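Local structure of hypothetical protein (Prochlorococcus marinus, 2IT9) at residues G9-I13 with N113-M118; L49-K54 with D82-L88. The protein is of unknown function, belongs to the DUF1818 family, related to PC4-like proteins, and may bind DNA. All coordinates share one frame; numbering follows the deposited sequence.

Contact 1 (G9-I13 with N113-M118); sequences GWRII and NVVNAM
Asn-113 meets Trp-10 where helix 110-120 packs on the antiparallel sheet formed by strands 2-7, 10-15, 23-26 and 30-34, a worked example of helix-on-sheet packing with no hydrogen bond between the two segments. Strand 10-13 and helix 113-118 run nearly the same way, their axes 16° apart and 9.0 Å from each other at closest approach. The Asn-113 CB methylene presses on the pyrrole side of the indole, 3.4 Å from Trp-10 NE1, while Asn-113 O and Val-114 CA lie over one face of the ring. Val-114 follows, its CG2 branch 3.6 Å from Trp-10 CB and reaching on to CG at the root of the ring. The chi1 of 68° sets Trp-10 CG between its own N and C, which points the indole obliquely across from the strand to the helix, its benzo end at Ala-117. There the methyl CB sits 3.5 Å from both Trp-10 CZ3 and CH2. With an alanine here instead of Trp-10, Asn-113 CB, Val-114 CG2 and Ala-117 CB would probably face a gap where the indole now touches them. Ile-12, two residues on and on the same side of the strand, extends its chain so that CD1 reaches Ala-117 CB; the last touch is Ile-12 CD1 against Met-118 CG, 3.9 Å apart.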
# COMPACT_ATOMS: atom_id res chain seq x y z
N GLY A 9 -6.38 -10.09 6.00
CA GLY A 9 -5.38 -9.02 6.05
C GLY A 9 -4.18 -9.13 5.13
O GLY A 9 -3.34 -8.25 5.14
N TRP A 10 -4.13 -10.15 4.27
CA TRP A 10 -3.00 -10.32 3.39
C TRP A 10 -3.23 -11.20 2.14
O TRP A 10 -4.09 -12.08 2.09
CB TRP A 10 -1.84 -10.96 4.19
CG TRP A 10 -2.14 -12.39 4.58
CD1 TRP A 10 -2.85 -12.82 5.65
CD2 TRP A 10 -1.76 -13.55 3.86
NE1 TRP A 10 -2.93 -14.18 5.66
CE2 TRP A 10 -2.30 -14.66 4.55
CE3 TRP A 10 -1.02 -13.76 2.71
CZ2 TRP A 10 -2.09 -15.96 4.13
CZ3 TRP A 10 -0.86 -15.08 2.27
CH2 TRP A 10 -1.36 -16.13 2.98
N ARG A 11 -2.34 -10.99 1.18
CA ARG A 11 -2.27 -11.82 0.00
C ARG A 11 -0.89 -11.71 -0.67
O ARG A 11 -0.17 -10.69 -0.54
CB ARG A 11 -3.40 -11.50 -0.98
CG ARG A 11 -3.29 -10.10 -1.55
CD ARG A 11 -4.49 -9.80 -2.43
NE ARG A 11 -4.54 -8.35 -2.65
CZ ARG A 11 -4.97 -7.78 -3.77
NH1 ARG A 11 -5.32 -8.52 -4.83
NH2 ARG A 11 -5.01 -6.46 -3.86
N ILE A 12 -0.54 -12.76 -1.41
CA ILE A 12 0.65 -12.84 -2.23
C ILE A 12 0.23 -13.52 -3.53
O ILE A 12 -0.44 -14.54 -3.48
CB ILE A 12 1.74 -13.68 -1.59
CG1 ILE A 12 2.06 -13.15 -0.20
CG2 ILE A 12 2.97 -13.71 -2.45
CD1 ILE A 12 3.19 -13.89 0.39
N ILE A 13 0.61 -12.94 -4.67
CA ILE A 13 0.20 -13.48 -5.94
C ILE A 13 1.37 -13.51 -6.91
O ILE A 13 2.10 -12.53 -7.01
CB ILE A 13 -0.97 -12.67 -6.64
CG1 ILE A 13 -2.13 -12.39 -5.68
CG2 ILE A 13 -1.41 -13.44 -7.99
CD1 ILE A 13 -3.21 -11.53 -6.21
N ASN A 113 1.15 -15.43 9.13
CA ASN A 113 0.53 -16.07 7.97
C ASN A 113 1.27 -15.70 6.71
O ASN A 113 1.48 -16.54 5.85
CB ASN A 113 -0.97 -15.76 7.94
CG ASN A 113 -1.69 -16.25 9.20
OD1 ASN A 113 -1.57 -17.41 9.60
ND2 ASN A 113 -2.46 -15.38 9.81
N VAL A 114 1.71 -14.44 6.60
CA VAL A 114 2.47 -13.98 5.46
C VAL A 114 3.78 -14.77 5.37
O VAL A 114 4.17 -15.23 4.28
CB VAL A 114 2.76 -12.51 5.55
CG1 VAL A 114 3.79 -12.08 4.51
CG2 VAL A 114 1.45 -11.72 5.37
N VAL A 115 4.44 -14.93 6.51
CA VAL A 115 5.71 -15.66 6.54
C VAL A 115 5.50 -17.07 6.07
O VAL A 115 6.26 -17.57 5.24
CB VAL A 115 6.38 -15.60 7.95
CG1 VAL A 115 7.47 -16.64 8.08
CG2 VAL A 115 6.94 -14.19 8.19
N ASN A 116 4.49 -17.74 6.63
CA ASN A 116 4.18 -19.09 6.23
C ASN A 116 3.95 -19.21 4.72
O ASN A 116 4.42 -20.20 4.10
CB ASN A 116 2.98 -19.62 7.03
CG ASN A 116 3.33 -19.88 8.51
OD1 ASN A 116 4.51 -20.00 8.89
ND2 ASN A 116 2.30 -20.01 9.35
N ALA A 117 3.25 -18.23 4.13
CA ALA A 117 2.98 -18.22 2.67
C ALA A 117 4.28 -18.01 1.90
O ALA A 117 4.48 -18.64 0.88
CB ALA A 117 1.98 -17.12 2.30
N MSE A 118 5.14 -17.11 2.36
CA MSE A 118 6.42 -16.86 1.70
C MSE A 118 7.25 -18.10 1.66
O MSE A 118 7.84 -18.40 0.62
CB MSE A 118 7.21 -15.77 2.43
CG MSE A 118 6.63 -14.44 2.24
SE MSE A 118 7.66 -13.09 3.19
CE MSE A 118 6.84 -11.55 2.46

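Contact 2 (L49-K54 with D82-L88); sequences LCDQYK and DQYGWNL
Trp-86 lies against Cys-50 and, nearly one turn further along the helix, Tyr-53, and these three side chains make the apolar centre of the contact. On the pyrrole side of the indole Tyr-53 CE2 comes to 3.3 Å from Trp-86 CD1; the two planes are inclined at 45°, and Trp-86 CG lies over one face of the tyrosine. Cys-50 SG meets the benzo ring obliquely, 3.9 Å from Trp-86 CZ2, a sulfur-aromatic contact. Beside this group Leu-49 and Leu-88 meet through their CD1 methyls, 4.1 Å apart, where Leu-68, Leu-70 and Ala-77 of the neighbouring strands also touch Leu-49. Helix 36-56 here packs across the antiparallel sheet of strands 65-72, 75-82, 85-92 and 102-106, the helix segment running against strand 85-88 at 152°, and the aromatic pair fills the layer between them. Tyr-53 CG stands anti to the backbone N (chi1 161°), which sends the phenol past the indole toward the turn leading into the strand. Its hydroxyl gives a short hydrogen bond of 2.6 Å to Asp-82 O, almost straight in line with the carbonyl, the acceptor lying at the edge of the phenol ring. The turn itself is an Asx turn: Asp-82 OD1 accepts from Tyr-84 N at 2.9 Å and weakly from Gly-85 N, and also pairs with Arg-108. At the polar rim of the indole, Asn-112 OD1 accepts a hydrogen bond from Trp-86 NE1.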
# COMPACT_ATOMS: atom_id res chain seq x y z
N LEU A 49 14.68 -11.70 9.67
CA LEU A 49 14.09 -11.01 10.82
C LEU A 49 13.22 -11.95 11.66
O LEU A 49 13.37 -12.01 12.90
CB LEU A 49 13.26 -9.81 10.38
CG LEU A 49 14.02 -8.58 9.92
CD1 LEU A 49 13.02 -7.64 9.27
CD2 LEU A 49 14.69 -7.91 11.08
N CYS A 50 12.36 -12.70 10.99
CA CYS A 50 11.47 -13.65 11.66
C CYS A 50 12.28 -14.63 12.52
O CYS A 50 12.01 -14.77 13.73
CB CYS A 50 10.50 -14.35 10.65
SG CYS A 50 9.35 -15.47 11.52
N ASP A 51 13.32 -15.25 11.97
CA ASP A 51 14.11 -16.20 12.73
C ASP A 51 14.76 -15.55 13.94
O ASP A 51 14.78 -16.15 15.03
CB ASP A 51 15.21 -16.85 11.86
CG ASP A 51 14.65 -17.82 10.79
OD1 ASP A 51 13.43 -18.13 10.77
OD2 ASP A 51 15.47 -18.26 9.95
N GLN A 52 15.32 -14.36 13.76
CA GLN A 52 15.95 -13.66 14.87
C GLN A 52 14.96 -13.32 15.97
O GLN A 52 15.27 -13.47 17.16
CB GLN A 52 16.58 -12.40 14.41
CG GLN A 52 17.41 -11.80 15.48
CD GLN A 52 18.08 -10.58 15.03
OE1 GLN A 52 17.67 -9.97 14.03
NE2 GLN A 52 19.18 -10.21 15.73
N TYR A 53 13.79 -12.82 15.58
CA TYR A 53 12.74 -12.53 16.52
C TYR A 53 12.37 -13.78 17.32
O TYR A 53 12.26 -13.73 18.54
CB TYR A 53 11.52 -11.96 15.83
CG TYR A 53 10.25 -12.07 16.66
CD1 TYR A 53 9.99 -11.16 17.68
CD2 TYR A 53 9.35 -13.10 16.46
CE1 TYR A 53 8.83 -11.28 18.47
CE2 TYR A 53 8.19 -13.21 17.22
CZ TYR A 53 7.94 -12.31 18.24
OH TYR A 53 6.77 -12.47 19.00
N LYS A 54 12.17 -14.91 16.63
CA LYS A 54 11.79 -16.17 17.30
C LYS A 54 12.79 -16.54 18.40
O LYS A 54 12.41 -17.12 19.43
CB LYS A 54 11.65 -17.32 16.27
CG LYS A 54 10.51 -17.17 15.24
CD LYS A 54 9.11 -17.31 15.85
CE LYS A 54 7.99 -17.25 14.79
NZ LYS A 54 7.79 -15.91 14.15
N ASP A 82 6.70 -8.26 20.69
CA ASP A 82 6.86 -8.66 22.06
C ASP A 82 6.71 -10.17 22.03
O ASP A 82 6.71 -10.75 20.97
CB ASP A 82 5.85 -7.95 22.97
CG ASP A 82 4.39 -8.17 22.55
OD1 ASP A 82 4.08 -9.13 21.81
OD2 ASP A 82 3.53 -7.37 22.98
N GLN A 83 6.57 -10.79 23.18
CA GLN A 83 6.44 -12.23 23.23
C GLN A 83 5.16 -12.79 22.58
O GLN A 83 5.11 -13.98 22.32
CB GLN A 83 6.50 -12.71 24.67
CG GLN A 83 5.30 -12.34 25.54
CD GLN A 83 5.38 -13.02 26.88
OE1 GLN A 83 5.65 -14.21 26.92
NE2 GLN A 83 5.19 -12.27 27.98
N TYR A 84 4.16 -11.95 22.31
CA TYR A 84 2.88 -12.43 21.78
C TYR A 84 2.75 -12.26 20.28
O TYR A 84 1.90 -12.87 19.68
CB TYR A 84 1.74 -11.73 22.53
CG TYR A 84 1.91 -11.78 24.04
CD1 TYR A 84 1.67 -12.94 24.74
CD2 TYR A 84 2.33 -10.65 24.76
CE1 TYR A 84 1.83 -13.01 26.11
CE2 TYR A 84 2.49 -10.71 26.15
CZ TYR A 84 2.24 -11.89 26.82
OH TYR A 84 2.38 -11.99 28.20
N GLY A 85 3.60 -11.45 19.66
CA GLY A 85 3.52 -11.27 18.23
C GLY A 85 4.36 -10.11 17.75
O GLY A 85 5.05 -9.42 18.53
N TRP A 86 4.30 -9.90 16.45
CA TRP A 86 5.06 -8.84 15.82
C TRP A 86 4.45 -8.25 14.58
O TRP A 86 3.77 -8.94 13.85
CB TRP A 86 6.46 -9.34 15.47
CG TRP A 86 6.45 -10.58 14.59
CD1 TRP A 86 6.18 -11.86 14.99
CD2 TRP A 86 6.75 -10.66 13.19
NE1 TRP A 86 6.23 -12.72 13.92
CE2 TRP A 86 6.62 -12.01 12.81
CE3 TRP A 86 7.08 -9.72 12.22
CZ2 TRP A 86 6.83 -12.45 11.52
CZ3 TRP A 86 7.29 -10.15 10.92
CH2 TRP A 86 7.17 -11.52 10.58
N ASN A 87 4.74 -6.96 14.32
CA ASN A 87 4.29 -6.30 13.10
C ASN A 87 5.51 -6.01 12.25
O ASN A 87 6.68 -6.14 12.69
CB ASN A 87 3.46 -5.03 13.38
CG ASN A 87 4.23 -3.99 14.15
OD1 ASN A 87 5.40 -3.77 13.91
ND2 ASN A 87 3.55 -3.35 15.08
N LEU A 88 5.27 -5.63 11.00
CA LEU A 88 6.34 -5.43 10.04
C LEU A 88 6.07 -4.26 9.12
O LEU A 88 5.02 -4.22 8.46
CB LEU A 88 6.53 -6.69 9.19
CG LEU A 88 7.71 -6.67 8.18
CD1 LEU A 88 9.01 -6.67 8.90
CD2 LEU A 88 7.59 -7.85 7.27

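How the contacts relate
Both contacts lay a helix on an antiparallel sheet, but on different sheets: contact 1 joins helix 110-120 to the first, contact 2 joins helix 36-56 to the second. The two helices also touch each other, and Val-115, facing away from strand 10-13 of contact 1, packs its CG2 3.6 Å from Trp-86 CH2 of contact 2. Each contact is largely buried and built round a tryptophan. Contact 1, its centre about 8 Å from the chain centre, has no hydrogen bond across its segments and is mostly apolar; contact 2, about 12 Å out, grades from leucines into a hydrogen-bonded turn. In sequence, contact 2 is nested within the loop closed by contact 1.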